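SusD superfamily protein (Bacteroides thetaiotaomicron, PDB 3MCX) is of unknown function but, as a SusD-family protein of the outer membrane, probably helps capture glycans at the cell surface, and it binds zinc ions. Local coordinates at residues K337-T342 / K347-C352; H38-D43 / L133-R138; N200-Q205 / G234-Y239. All coordinates share one frame; numbering follows the deposited sequence. Where two conformers were deposited one is given.

Interaction 1: residues K337-T342 / K347-C352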
ATOM      1  N   LYS A 337       0.578   9.501  11.848  1.00  6.71           N
ATOM      2  CA  LYS A 337       1.726   8.865  11.218  1.00  6.98           C
ATOM      3  C   LYS A 337       2.466   9.740  10.197  1.00  7.06           C
ATOM      4  O   LYS A 337       3.625   9.497   9.958  1.00  6.92           O
ATOM      5  CB  LYS A 337       1.347   7.558  10.524  1.00  9.10           C
ATOM      6  CG  LYS A 337       1.283   6.402  11.441  1.00 10.94           C
ATOM      7  CD  LYS A 337       1.167   5.095  10.668  1.00 10.20           C
ATOM      8  CE  LYS A 337       1.226   3.975  11.668  1.00  9.81           C
ATOM      9  NZ  LYS A 337       0.958   2.654  11.098  1.00  8.24           N
ATOM     10  N   PHE A 338       1.793  10.719   9.586  1.00  6.80           N
ATOM     11  CA  PHE A 338       2.388  11.470   8.471  1.00  7.02           C
ATOM     12  C   PHE A 338       2.324  12.976   8.730  1.00  7.18           C
ATOM     13  O   PHE A 338       1.687  13.739   7.993  1.00  7.75           O
ATOM     14  CB  PHE A 338       1.663  11.089   7.168  1.00  6.54           C
ATOM     15  CG  PHE A 338       1.458   9.611   7.017  1.00  7.13           C
ATOM     16  CD1 PHE A 338       2.548   8.751   7.008  1.00  6.41           C
ATOM     17  CD2 PHE A 338       0.164   9.056   6.987  1.00  8.37           C
ATOM     18  CE1 PHE A 338       2.360   7.344   6.911  1.00  9.54           C
ATOM     19  CE2 PHE A 338      -0.022   7.649   6.892  1.00  9.75           C
ATOM     20  CZ  PHE A 338       1.094   6.806   6.861  1.00  9.03           C
ATOM     21  N   PRO A 339       3.036  13.455   9.771  1.00  6.48           N
ATOM     22  CA  PRO A 339       2.911  14.869  10.163  1.00  6.93           C
ATOM     23  C   PRO A 339       3.815  15.816   9.358  1.00  6.75           C
ATOM     24  O   PRO A 339       3.769  17.031   9.571  1.00  6.24           O
ATOM     25  CB  PRO A 339       3.356  14.828  11.599  1.00  6.84           C
ATOM     26  CG  PRO A 339       4.491  13.784  11.577  1.00  6.95           C
ATOM     27  CD  PRO A 339       3.949  12.722  10.677  1.00  6.90           C
ATOM     28  N   GLY A 340       4.656  15.273   8.466  1.00  6.74           N
ATOM     29  CA  GLY A 340       5.622  16.092   7.729  1.00  7.15           C
ATOM     30  C   GLY A 340       6.974  16.128   8.411  1.00  8.69           C
ATOM     31  O   GLY A 340       7.104  15.764   9.589  1.00  8.80           O
ATOM     32  N   LYS A 341       7.986  16.602   7.687  1.00  8.46           N
ATOM     33  CA  LYS A 341       9.396  16.594   8.186  1.00  9.36           C
ATOM     34  C   LYS A 341       9.653  17.500   9.368  1.00 12.01           C
ATOM     35  O   LYS A 341      10.628  17.304  10.118  1.00 12.40           O
ATOM     36  CB  LYS A 341      10.370  17.012   7.089  1.00  9.67           C
ATOM     37  CG  LYS A 341      10.215  16.310   5.775  1.00  7.99           C
ATOM     38  CD  LYS A 341      11.440  16.446   4.928  1.00  7.68           C
ATOM     39  CE  LYS A 341      11.270  16.160   3.474  1.00  7.38           C
ATOM     40  NZ  LYS A 341      10.606  14.891   3.156  1.00  6.29           N
ATOM     41  N   THR A 342       8.857  18.554   9.498  1.00 13.63           N
ATOM     42  CA  THR A 342       9.001  19.445  10.650  1.00 15.18           C
ATOM     43  C   THR A 342       7.863  19.286  11.669  1.00 14.79           C
ATOM     44  O   THR A 342       7.818  20.005  12.678  1.00 16.35           O
ATOM     45  CB  THR A 342       9.194  20.925  10.212  1.00 16.03           C
ATOM     46  OG1 THR A 342       7.988  21.453   9.656  1.00 21.32           O
ATOM     47  CG2 THR A 342      10.339  21.058   9.172  1.00 18.83           C
ATOM     48  N   LYS A 347       2.318  17.863   3.888  1.00  6.64           N
ATOM     49  CA  LYS A 347       2.650  17.806   2.462  1.00  6.89           C
ATOM     50  C   LYS A 347       4.112  17.495   2.193  1.00  7.51           C
ATOM     51  O   LYS A 347       4.470  17.164   1.049  1.00  8.28           O
ATOM     52  CB  LYS A 347       2.249  19.109   1.776  1.00  7.59           C
ATOM     53  CG  LYS A 347       0.766  19.293   1.706  1.00  8.14           C
ATOM     54  CD  LYS A 347       0.383  20.515   0.876  1.00 12.45           C
ATOM     55  CE  LYS A 347       0.788  21.787   1.511  1.00 16.07           C
ATOM     56  NZ  LYS A 347       0.062  22.060   2.782  1.00 20.85           N
ATOM     57  N   THR A 348       4.964  17.661   3.199  1.00  7.23           N
ATOM     58  CA  THR A 348       6.377  17.334   3.078  1.00  7.94           C
ATOM     59  C   THR A 348       6.760  15.906   3.471  1.00  7.08           C
ATOM     60  O   THR A 348       7.934  15.538   3.339  1.00  7.98           O
ATOM     61  CB  THR A 348       7.250  18.300   3.922  1.00  8.21           C
ATOM     62  OG1 THR A 348       7.006  18.063   5.329  1.00  9.25           O
ATOM     63  CG2 THR A 348       6.986  19.760   3.524  1.00  7.69           C
ATOM     64  N   ASN A 349       5.816  15.131   3.992  1.00  6.85           N
ATOM     65  CA  ASN A 349       6.084  13.775   4.440  1.00  6.25           C
ATOM     66  C   ASN A 349       6.512  12.928   3.255  1.00  7.25           C
ATOM     67  O   ASN A 349       5.865  12.927   2.186  1.00  6.48           O
ATOM     68  CB  ASN A 349       4.853  13.152   5.118  1.00  6.90           C
ATOM     69  CG  ASN A 349       5.204  12.233   6.275  1.00  6.97           C
ATOM     70  OD1 ASN A 349       5.088  12.646   7.434  1.00  7.14           O
ATOM     71  ND2 ASN A 349       5.657  10.992   5.977  1.00  7.35           N
ATOM     72  N   ASN A 350       7.569  12.153   3.446  1.00  7.05           N
ATOM     73  CA  ASN A 350       7.916  11.120   2.469  1.00  7.44           C
ATOM     74  C   ASN A 350       6.831  10.043   2.409  1.00  7.99           C
ATOM     75  O   ASN A 350       5.954   9.957   3.279  1.00  7.28           O
ATOM     76  CB  ASN A 350       9.252  10.477   2.809  1.00  7.43           C
ATOM     77  CG  ASN A 350      10.437  11.276   2.329  1.00  7.29           C
ATOM     78  OD1 ASN A 350      10.316  12.404   1.815  1.00  6.78           O
ATOM     79  ND2 ASN A 350      11.635  10.720   2.566  1.00  7.80           N
ATOM     80  N   ILE A 351       6.894   9.211   1.384  1.00  7.22           N
ATOM     81  CA  ILE A 351       5.949   8.127   1.175  1.00  7.85           C
ATOM     82  C   ILE A 351       6.674   6.788   1.345  1.00  8.31           C
ATOM     83  O   ILE A 351       7.340   6.287   0.415  1.00  8.44           O
ATOM     84  CB  ILE A 351       5.298   8.162  -0.228  1.00  6.71           C
ATOM     85  CG1 ILE A 351       4.793   9.576  -0.602  1.00  8.92           C
ATOM     86  CG2 ILE A 351       4.153   7.176  -0.231  1.00  9.10           C
ATOM     87  CD1 ILE A 351       4.096   9.599  -1.990  1.00 10.09           C
ATOM     88  N   CYS A 352       6.526   6.177   2.517  1.00  8.27           N
ATOM     89  CA  CYS A 352       7.124   4.878   2.741  1.00  9.38           C
ATOM     90  C   CYS A 352       6.240   3.828   2.088  1.00  9.28           C
ATOM     91  O   CYS A 352       5.022   3.737   2.371  1.00 11.78           O
ATOM     92  CB  CYS A 352       7.243   4.616   4.237  1.00  9.41           C
ATOM     93  SG  CYS A 352       7.988   3.002   4.580  1.00 10.97           S
TER
HETATM   94  O   HOH W   1       5.945   9.206   8.382  1.00  8.22           O
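The ammonium group of K341 is gripped from several directions: NZ donates to the backbone carbonyl of T348, 2.8 Å from NZ to O, and beyond the two segments it also reaches the carbonyl of I262 and forms a salt bridge with D251. The T348 bond is met almost head-on, with a C=O...N angle of 176°. A bend at the last torsion of K341 (chi4 -50°) brings NZ back onto this oxygen; CG and CE lie against the same T348 O, CG also near OG1. That hydroxyl takes the backbone N-H of K341 (N to OG1 2.9 Å) and is also bonded to D345 O, so the lysine is held at both ends.

N349 OD1 accepts from G340 N at 2.9 Å through an in-plane lone pair; its ND2 donates to N350 O, nearly straight, and to a water that passes the link on to K337 O. With both ends bonded the amide is fixed against flipping, and it stands at 87° to the F338 ring, ND2 at the ring edge. G340 has a positive phi, and its CA lies 3.4 Å from T348 OG1.

Two side chains, N349 and T348, thus take the N-H groups of adjacent residues and stitch the loop onto the segment leading into strand 351-355, which pairs antiparallel with strand 256-260; F338 packs on helix 276-279 and meets W46 edge-to-face.

Interaction 2: residues H38-D43 / L133-R138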
ATOM      1  N   HIS A  38       0.102  12.578  -7.439  1.00  7.20           N
ATOM      2  CA  HIS A  38      -1.320  12.472  -7.353  1.00  7.05           C
ATOM      3  C   HIS A  38      -1.831  11.356  -8.264  1.00  7.28           C
ATOM      4  O   HIS A  38      -1.374  11.220  -9.401  1.00  7.98           O
ATOM      5  CB  HIS A  38      -1.915  13.848  -7.658  1.00  7.06           C
ATOM      6  CG  HIS A  38      -3.410  13.899  -7.709  1.00  5.79           C
ATOM      7  ND1 HIS A  38      -4.212  13.416  -6.689  1.00  5.81           N
ATOM      8  CD2 HIS A  38      -4.239  14.447  -8.626  1.00  7.84           C
ATOM      9  CE1 HIS A  38      -5.481  13.629  -7.011  1.00  5.43           C
ATOM     10  NE2 HIS A  38      -5.524  14.241  -8.183  1.00  7.23           N
ATOM     11  N   SER A  39      -2.760  10.575  -7.710  1.00  6.59           N
ATOM     12  CA  SER A  39      -3.474   9.493  -8.380  1.00  6.95           C
ATOM     13  C   SER A  39      -2.695   8.198  -8.380  1.00  7.88           C
ATOM     14  O   SER A  39      -3.247   7.173  -8.779  1.00  8.73           O
ATOM     15  CB  SER A  39      -3.951   9.859  -9.795  1.00  6.67           C
ATOM     16  OG  SER A  39      -4.605  11.128  -9.843  1.00  6.93           O
ATOM     17  N   TYR A  40      -1.443   8.219  -7.934  1.00  7.15           N
ATOM     18  CA  TYR A  40      -0.722   6.989  -7.673  1.00  6.89           C
ATOM     19  C   TYR A  40      -0.460   6.881  -6.149  1.00  7.53           C
ATOM     20  O   TYR A  40      -1.407   6.864  -5.394  1.00  8.23           O
ATOM     21  CB  TYR A  40       0.534   6.871  -8.540  1.00  6.94           C
ATOM     22  CG  TYR A  40       1.090   5.441  -8.717  1.00  6.80           C
ATOM     23  CD1 TYR A  40       0.784   4.414  -7.821  1.00  6.94           C
ATOM     24  CD2 TYR A  40       1.926   5.134  -9.791  1.00  7.13           C
ATOM     25  CE1 TYR A  40       1.292   3.151  -7.970  1.00  9.33           C
ATOM     26  CE2 TYR A  40       2.452   3.843  -9.933  1.00  6.56           C
ATOM     27  CZ  TYR A  40       2.121   2.879  -9.009  1.00  8.42           C
ATOM     28  OH  TYR A  40       2.645   1.607  -9.149  1.00  7.73           O
ATOM     29  N   TYR A  41       0.799   6.854  -5.710  1.00  7.57           N
ATOM     30  CA  TYR A  41       1.053   6.660  -4.284  1.00  7.28           C
ATOM     31  C   TYR A  41       0.865   7.945  -3.456  1.00  7.76           C
ATOM     32  O   TYR A  41       0.810   7.868  -2.225  1.00  8.03           O
ATOM     33  CB  TYR A  41       2.448   6.108  -4.068  1.00  7.79           C
ATOM     34  CG  TYR A  41       2.617   4.632  -4.244  1.00  6.91           C
ATOM     35  CD1 TYR A  41       1.999   3.741  -3.400  1.00  8.99           C
ATOM     36  CD2 TYR A  41       3.426   4.134  -5.243  1.00  8.99           C
ATOM     37  CE1 TYR A  41       2.201   2.364  -3.513  1.00  8.87           C
ATOM     38  CE2 TYR A  41       3.627   2.759  -5.367  1.00  7.58           C
ATOM     39  CZ  TYR A  41       3.014   1.877  -4.521  1.00  8.84           C
ATOM     40  OH  TYR A  41       3.239   0.512  -4.643  1.00  9.14           O
ATOM     41  N   GLY A  42       0.751   9.107  -4.087  1.00  7.61           N
ATOM     42  CA  GLY A  42       0.425  10.328  -3.354  1.00  7.11           C
ATOM     43  C   GLY A  42      -0.832  10.206  -2.511  1.00  7.38           C
ATOM     44  O   GLY A  42      -0.943  10.836  -1.454  1.00  6.97           O
ATOM     45  N   ASP A  43      -1.817   9.457  -3.014  1.00  6.80           N
ATOM     46  CA  ASP A  43      -3.173   9.460  -2.432  1.00  7.11           C
ATOM     47  C   ASP A  43      -3.928   8.169  -2.689  1.00  7.35           C
ATOM     48  O   ASP A  43      -4.010   7.348  -1.770  1.00  7.80           O
ATOM     49  CB  ASP A  43      -3.937  10.744  -2.803  1.00  6.85           C
ATOM     50  CG  ASP A  43      -3.603  11.218  -4.198  1.00  7.81           C
ATOM     51  OD1 ASP A  43      -3.616  10.376  -5.098  1.00  7.59           O
ATOM     52  OD2 ASP A  43      -3.369  12.432  -4.386  1.00  6.84           O
ATOM     53  N   LEU A 133       1.837  -3.154 -12.035  1.00  6.13           N
ATOM     54  CA  LEU A 133       0.848  -4.129 -12.490  1.00  6.70           C
ATOM     55  C   LEU A 133       0.163  -4.745 -11.258  1.00  6.97           C
ATOM     56  O   LEU A 133      -1.059  -4.953 -11.272  1.00  6.58           O
ATOM     57  CB  LEU A 133       1.507  -5.188 -13.348  1.00  6.28           C
ATOM     58  CG  LEU A 133       0.574  -6.318 -13.825  1.00  6.41           C
ATOM     59  CD1 LEU A 133      -0.664  -5.816 -14.565  1.00  7.56           C
ATOM     60  CD2 LEU A 133       1.350  -7.360 -14.679  1.00  7.88           C
ATOM     61  N   PHE A 134       0.913  -5.041 -10.193  1.00  6.69           N
ATOM     62  CA  PHE A 134       0.344  -5.569  -8.950  1.00  7.18           C
ATOM     63  C   PHE A 134      -0.723  -4.623  -8.392  1.00  7.45           C
ATOM     64  O   PHE A 134      -1.815  -5.045  -8.016  1.00  7.57           O
ATOM     65  CB  PHE A 134       1.476  -5.793  -7.935  1.00  7.05           C
ATOM     66  CG  PHE A 134       1.038  -6.279  -6.581  1.00  6.44           C
ATOM     67  CD1 PHE A 134       0.417  -7.492  -6.427  1.00  7.97           C
ATOM     68  CD2 PHE A 134       1.299  -5.534  -5.450  1.00  7.69           C
ATOM     69  CE1 PHE A 134       0.076  -7.958  -5.171  1.00  9.02           C
ATOM     70  CE2 PHE A 134       0.935  -5.992  -4.192  1.00  8.00           C
ATOM     71  CZ  PHE A 134       0.347  -7.198  -4.055  1.00  8.84           C
ATOM     72  N   ASN A 135      -0.387  -3.335  -8.320  1.00  7.51           N
ATOM     73  CA  ASN A 135      -1.321  -2.324  -7.821  1.00  7.82           C
ATOM     74  C   ASN A 135      -2.606  -2.275  -8.618  1.00  7.14           C
ATOM     75  O   ASN A 135      -3.704  -2.223  -8.051  1.00  7.21           O
ATOM     76  CB  ASN A 135      -0.626  -0.965  -7.784  1.00  7.11           C
ATOM     77  CG  ASN A 135       0.416  -0.879  -6.663  1.00  7.52           C
ATOM     78  OD1 ASN A 135       0.220  -1.442  -5.576  1.00  7.95           O
ATOM     79  ND2 ASN A 135       1.512  -0.153  -6.913  1.00  7.35           N
ATOM     80  N   LEU A 136      -2.504  -2.298  -9.953  1.00  6.56           N
ATOM     81  CA  LEU A 136      -3.712  -2.327 -10.774  1.00  6.01           C
ATOM     82  C   LEU A 136      -4.545  -3.601 -10.537  1.00  6.28           C
ATOM     83  O   LEU A 136      -5.759  -3.559 -10.477  1.00  6.75           O
ATOM     84  CB  LEU A 136      -3.368  -2.219 -12.254  1.00  6.40           C
ATOM     85  CG  LEU A 136      -2.922  -0.824 -12.704  1.00  7.08           C
ATOM     86  CD1 LEU A 136      -2.103  -0.932 -13.972  1.00  8.30           C
ATOM     87  CD2 LEU A 136      -4.134   0.081 -12.891  1.00  7.34           C
ATOM     88  N   THR A 137      -3.855  -4.734 -10.458  1.00  6.01           N
ATOM     89  CA  THR A 137      -4.508  -6.009 -10.377  1.00  6.24           C
ATOM     90  C   THR A 137      -5.297  -6.110  -9.065  1.00  6.94           C
ATOM     91  O   THR A 137      -6.390  -6.675  -9.033  1.00  6.29           O
ATOM     92  CB  THR A 137      -3.496  -7.172 -10.533  1.00  6.43           C
ATOM     93  OG1 THR A 137      -2.826  -7.045 -11.787  1.00  7.62           O
ATOM     94  CG2 THR A 137      -4.193  -8.522 -10.446  1.00  7.94           C
ATOM     95  N   ARG A 138      -4.737  -5.599  -7.984  1.00  7.20           N
ATOM     96  CA  ARG A 138      -5.380  -5.758  -6.699  1.00  7.45           C
ATOM     97  C   ARG A 138      -6.533  -4.767  -6.521  1.00  7.80           C
ATOM     98  O   ARG A 138      -7.430  -5.074  -5.749  1.00  8.26           O
ATOM     99  CB  ARG A 138      -4.337  -5.699  -5.570  1.00  8.59           C
ATOM    100  CG  ARG A 138      -3.774  -4.376  -5.329  1.00  8.56           C
ATOM    101  CD  ARG A 138      -2.415  -4.445  -4.586  1.00  9.34           C
ATOM    102  NE  ARG A 138      -2.312  -5.288  -3.408  1.00  9.13           N
ATOM    103  CZ  ARG A 138      -1.646  -4.976  -2.268  1.00 10.70           C
ATOM    104  NH1 ARG A 138      -1.108  -3.778  -2.075  1.00  8.85           N
ATOM    105  NH2 ARG A 138      -1.494  -5.872  -1.330  1.00 10.06           N
TER
HETATM  106  O   HOH W   2       1.735  -1.157  -3.195  1.00 11.19           O
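Two tyrosine hydroxyls from consecutive residues converge on one amide nitrogen: N135 ND2, reaching out from helix 115-140, donates one hydrogen to Y40 OH and the other to Y41 OH. Few other atoms meet here. The nearest backbones, at Y40 and N135, stay 9.3 Å apart between CA atoms, and the side chains span the gap.

The bond from N135 ND2 to Y40 OH is 3.1 Å long. That from N135 ND2 to Y41 OH measures 2.9 Å and is the straighter of the two. Both hydroxyls lie close to the plane of the amide, where its two N-H groups point, and both rings stand nearly upright to that plane. ND2 comes in at the edge of the Y40 ring, near CE1 and CZ. The two tyrosines reach the same spot by different first torsions: Y40 has CG anti to its own N (chi1 -159°), whereas in Y41 CG is anti to the carbonyl carbon (chi1 -82°).

A water on the Y41 side bridges N135 OD1, to which it donates at 2.8 Å from its O, and Y41 OH, 2.7 Å from the water and with the water in the plane of that ring. Y40 OH has a further partner in S132 OG, one turn back on the same helix. Behind the tyrosines the loop is braced by D43: OD2 accepts from H38 ND1 at 2.6 Å, and OD1 accepts from S39 N.

All three side chains are buried, and the amide spends both N-H groups on phenol oxygens and takes a water at its oxygen. The loop is therefore joined to the helix by directional polar bonds between neutral groups, which satisfy the asparagine inside the protein without bringing in a charge.

Interaction 3: residues N200-Q205 / G234-Y239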
ATOM      1  N   ASN A 200      16.062  -1.022  -3.979  1.00  7.17           N
ATOM      2  CA  ASN A 200      17.205  -1.919  -3.910  1.00  6.61           C
ATOM      3  C   ASN A 200      16.752  -3.380  -3.742  1.00  6.36           C
ATOM      4  O   ASN A 200      15.552  -3.672  -3.765  1.00  6.78           O
ATOM      5  CB  ASN A 200      18.181  -1.474  -2.814  1.00  6.95           C
ATOM      6  CG  ASN A 200      17.659  -1.723  -1.397  1.00  7.16           C
ATOM      7  OD1 ASN A 200      16.546  -2.231  -1.210  1.00  8.42           O
ATOM      8  ND2 ASN A 200      18.468  -1.338  -0.393  1.00  7.97           N
ATOM      9  N   TYR A 201      17.723  -4.282  -3.586  1.00  6.93           N
ATOM     10  CA  TYR A 201      17.442  -5.713  -3.488  1.00  6.99           C
ATOM     11  C   TYR A 201      16.484  -6.006  -2.325  1.00  6.61           C
ATOM     12  O   TYR A 201      15.562  -6.817  -2.468  1.00  7.63           O
ATOM     13  CB  TYR A 201      18.770  -6.498  -3.350  1.00  6.49           C
ATOM     14  CG  TYR A 201      18.593  -7.968  -3.088  1.00  7.14           C
ATOM     15  CD1 TYR A 201      18.482  -8.460  -1.796  1.00  7.79           C
ATOM     16  CD2 TYR A 201      18.525  -8.874  -4.152  1.00  8.27           C
ATOM     17  CE1 TYR A 201      18.322  -9.829  -1.574  1.00  5.01           C
ATOM     18  CE2 TYR A 201      18.378 -10.227  -3.935  1.00  8.42           C
ATOM     19  CZ  TYR A 201      18.270 -10.691  -2.657  1.00  7.97           C
ATOM     20  OH  TYR A 201      18.108 -12.029  -2.477  1.00  7.94           O
ATOM     21  N   TRP A 202      16.751  -5.369  -1.189  1.00  6.21           N
ATOM     22  CA  TRP A 202      15.974  -5.601   0.038  1.00  6.31           C
ATOM     23  C   TRP A 202      14.529  -5.164  -0.143  1.00  7.35           C
ATOM     24  O   TRP A 202      13.615  -5.889   0.267  1.00  6.97           O
ATOM     25  CB  TRP A 202      16.665  -4.938   1.247  1.00  6.16           C
ATOM     26  CG  TRP A 202      18.094  -5.336   1.280  1.00  6.61           C
ATOM     27  CD1 TRP A 202      19.173  -4.555   0.980  1.00  7.16           C
ATOM     28  CD2 TRP A 202      18.600  -6.658   1.486  1.00  6.81           C
ATOM     29  NE1 TRP A 202      20.309  -5.294   1.037  1.00  7.95           N
ATOM     30  CE2 TRP A 202      19.993  -6.599   1.316  1.00  6.62           C
ATOM     31  CE3 TRP A 202      18.011  -7.889   1.801  1.00  6.31           C
ATOM     32  CZ2 TRP A 202      20.822  -7.720   1.458  1.00  7.07           C
ATOM     33  CZ3 TRP A 202      18.822  -8.991   1.954  1.00  7.99           C
ATOM     34  CH2 TRP A 202      20.215  -8.909   1.762  1.00  7.33           C
ATOM     35  N   ALA A 203      14.316  -4.005  -0.762  1.00  6.74           N
ATOM     36  CA  ALA A 203      12.976  -3.526  -1.065  1.00  7.63           C
ATOM     37  C   ALA A 203      12.241  -4.508  -1.985  1.00  7.61           C
ATOM     38  O   ALA A 203      11.056  -4.788  -1.811  1.00  7.91           O
ATOM     39  CB  ALA A 203      13.037  -2.153  -1.745  1.00  8.63           C
ATOM     40  N   ALA A 204      12.932  -4.964  -3.018  1.00  7.90           N
ATOM     41  CA  ALA A 204      12.319  -5.876  -3.971  1.00  7.57           C
ATOM     42  C   ALA A 204      11.924  -7.229  -3.347  1.00  7.65           C
ATOM     43  O   ALA A 204      10.838  -7.742  -3.611  1.00  7.81           O
ATOM     44  CB  ALA A 204      13.228  -6.083  -5.221  1.00  7.55           C
ATOM     45  N   GLN A 205      12.773  -7.789  -2.502  1.00  7.33           N
ATOM     46  CA  GLN A 205      12.404  -9.020  -1.807  1.00  7.69           C
ATOM     47  C   GLN A 205      11.259  -8.757  -0.833  1.00  7.90           C
ATOM     48  O   GLN A 205      10.375  -9.600  -0.713  1.00  8.53           O
ATOM     49  CB  GLN A 205      13.613  -9.629  -1.079  1.00  7.94           C
ATOM     50  CG  GLN A 205      14.553 -10.420  -1.958  1.00  8.33           C
ATOM     51  CD  GLN A 205      13.962 -11.787  -2.327  1.00  9.66           C
ATOM     52  OE1 GLN A 205      12.981 -11.869  -3.056  1.00 10.32           O
ATOM     53  NE2 GLN A 205      14.541 -12.846  -1.794  1.00  8.68           N
ATOM     54  N   GLY A 234      22.465  -5.687   8.822  1.00  9.82           N
ATOM     55  CA  GLY A 234      22.353  -4.566   9.745  1.00 10.57           C
ATOM     56  C   GLY A 234      22.006  -3.254   9.065  1.00 10.19           C
ATOM     57  O   GLY A 234      22.158  -2.206   9.666  1.00 12.25           O
ATOM     58  N   ARG A 235      21.541  -3.295   7.819  1.00  9.35           N
ATOM     59  CA  ARG A 235      21.203  -2.065   7.107  1.00  8.88           C
ATOM     60  C   ARG A 235      19.865  -1.487   7.555  1.00  9.46           C
ATOM     61  O   ARG A 235      19.591  -0.285   7.362  1.00 11.06           O
ATOM     62  CB  ARG A 235      21.195  -2.312   5.591  1.00  8.99           C
ATOM     63  CG  ARG A 235      22.553  -2.602   4.993  1.00  8.92           C
ATOM     64  CD  ARG A 235      22.423  -2.854   3.519  1.00  8.91           C
ATOM     65  NE  ARG A 235      23.683  -3.160   2.864  1.00  8.11           N
ATOM     66  CZ  ARG A 235      24.095  -4.376   2.500  1.00  8.77           C
ATOM     67  NH1 ARG A 235      23.381  -5.473   2.780  1.00 10.46           N
ATOM     68  NH2 ARG A 235      25.250  -4.511   1.852  1.00 10.78           N
ATOM     69  N   TYR A 236      19.023  -2.346   8.142  1.00  8.59           N
ATOM     70  CA  TYR A 236      17.671  -1.976   8.593  1.00  8.12           C
ATOM     71  C   TYR A 236      17.455  -2.554   9.982  1.00  8.53           C
ATOM     72  O   TYR A 236      18.024  -3.604  10.315  1.00  8.73           O
ATOM     73  CB  TYR A 236      16.575  -2.511   7.640  1.00  8.10           C
ATOM     74  CG  TYR A 236      16.834  -2.099   6.205  1.00  8.05           C
ATOM     75  CD1 TYR A 236      16.521  -0.826   5.778  1.00  8.45           C
ATOM     76  CD2 TYR A 236      17.477  -2.954   5.306  1.00  8.00           C
ATOM     77  CE1 TYR A 236      16.808  -0.405   4.492  1.00  8.07           C
ATOM     78  CE2 TYR A 236      17.748  -2.542   4.005  1.00  8.48           C
ATOM     79  CZ  TYR A 236      17.423  -1.279   3.599  1.00  7.48           C
ATOM     80  OH  TYR A 236      17.729  -0.848   2.322  1.00  8.53           O
ATOM     81  N   GLN A 237      16.664  -1.859  10.799  1.00  8.99           N
ATOM     82  CA  GLN A 237      16.427  -2.213  12.211  0.50  9.49           C
ATOM     83  C   GLN A 237      14.983  -1.914  12.568  1.00  8.86           C
ATOM     84  O   GLN A 237      14.487  -0.837  12.223  1.00  8.57           O
ATOM     85  CB  GLN A 237      17.290  -1.340  13.158  0.50  9.30           C
ATOM     86  CG  GLN A 237      18.731  -1.709  13.325  0.50 13.23           C
ATOM     87  CD  GLN A 237      19.402  -0.882  14.411  0.50 15.93           C
ATOM     88  OE1 GLN A 237      18.737  -0.147  15.168  0.50 18.25           O
ATOM     89  NE2 GLN A 237      20.719  -0.990  14.498  0.50 20.15           N
ATOM     90  N   LEU A 238      14.319  -2.814  13.295  1.00  8.17           N
ATOM     91  CA  LEU A 238      12.989  -2.535  13.836  1.00  7.40           C
ATOM     92  C   LEU A 238      13.070  -1.367  14.843  1.00  7.60           C
ATOM     93  O   LEU A 238      14.058  -1.235  15.595  1.00  6.94           O
ATOM     94  CB  LEU A 238      12.411  -3.791  14.530  1.00  8.37           C
ATOM     95  CG  LEU A 238      12.017  -4.932  13.605  1.00  9.30           C
ATOM     96  CD1 LEU A 238      11.622  -6.119  14.458  1.00  7.83           C
ATOM     97  CD2 LEU A 238      10.876  -4.544  12.644  1.00  8.17           C
ATOM     98  N   TYR A 239      12.045  -0.524  14.840  1.00  7.78           N
ATOM     99  CA  TYR A 239      11.962   0.569  15.823  1.00  7.94           C
ATOM    100  C   TYR A 239      11.776   0.023  17.219  1.00  8.25           C
ATOM    101  O   TYR A 239      10.982  -0.894  17.442  1.00  7.80           O
ATOM    102  CB  TYR A 239      10.817   1.543  15.506  1.00  7.82           C
ATOM    103  CG  TYR A 239      10.948   2.135  14.104  1.00  7.94           C
ATOM    104  CD1 TYR A 239      12.166   2.639  13.651  1.00  8.32           C
ATOM    105  CD2 TYR A 239       9.872   2.177  13.261  1.00  7.62           C
ATOM    106  CE1 TYR A 239      12.290   3.157  12.385  1.00  9.88           C
ATOM    107  CE2 TYR A 239       9.980   2.670  11.960  1.00  7.95           C
ATOM    108  CZ  TYR A 239      11.216   3.175  11.549  1.00 10.15           C
ATOM    109  OH  TYR A 239      11.411   3.641  10.267  1.00 10.91           O
TER
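Y236 runs from the loop after helix 218-231 toward the start of helix 201-214, with CG anti to its carbonyl carbon (chi1 -53°). From CB the ring leads to CE2, which rests against W202 CB at 3.8 Å and lies nearly as close to CG and CD1 of the indole. The W202 five-membered ring and the phenol ring meet obliquely, their planes 63° apart. At the tip, OH takes a hydrogen from N200 ND2, 2.9 Å between N and O; the phenol ring and the amide approach from opposite directions with their planes 86° apart.

N200 is the N-cap of the helix: while ND2 holds the tyrosine and also E193 O, its OD1 accepts from A203 N at 2.9 Å. The same amide thus ties the helix start to the distant loop. Replacing N200 by an alanine removes both arms of the amide, and is likely to leave A203 N without its cap and the Y236 hydroxyl without its amide donor. Alongside, R235 brings NH1 to 3.5 Å from W202 NE1; NH1 is bonded to N232 O, NH2 forms a salt bridge with E193, and the indole N-H goes to Q192 O.

Around these residues, W202 also packs on D227 and N231 of helix 218-231, W202 and Y236 both touch L257 of strand 256-260, and Y236 further meets L356 at the start of helix 356-370.

Overall arrangement
Along the chain, interaction 2 closes first, then interaction 3, then interaction 1, with none nested in another. Their centres are about 19 to 22 Å apart, interaction 2 lying nearest the middle of the molecule. Interactions 1 and 2 touch, I351 CD1 lying 3.7 Å from Y41 O; interaction 3 stays about 7 Å from interaction 1 and about 10 Å from interaction 2 at the nearest atoms. The two-stranded sheet links 1 and 3, since strand 351-355 pairs with strand 256-260, on which W202 and Y236 rest. Helix 201-214 links 2 and 3, packing on helix 115-140. Loops are thus tied to a largely helical SusD-family framework, away from the zinc sites.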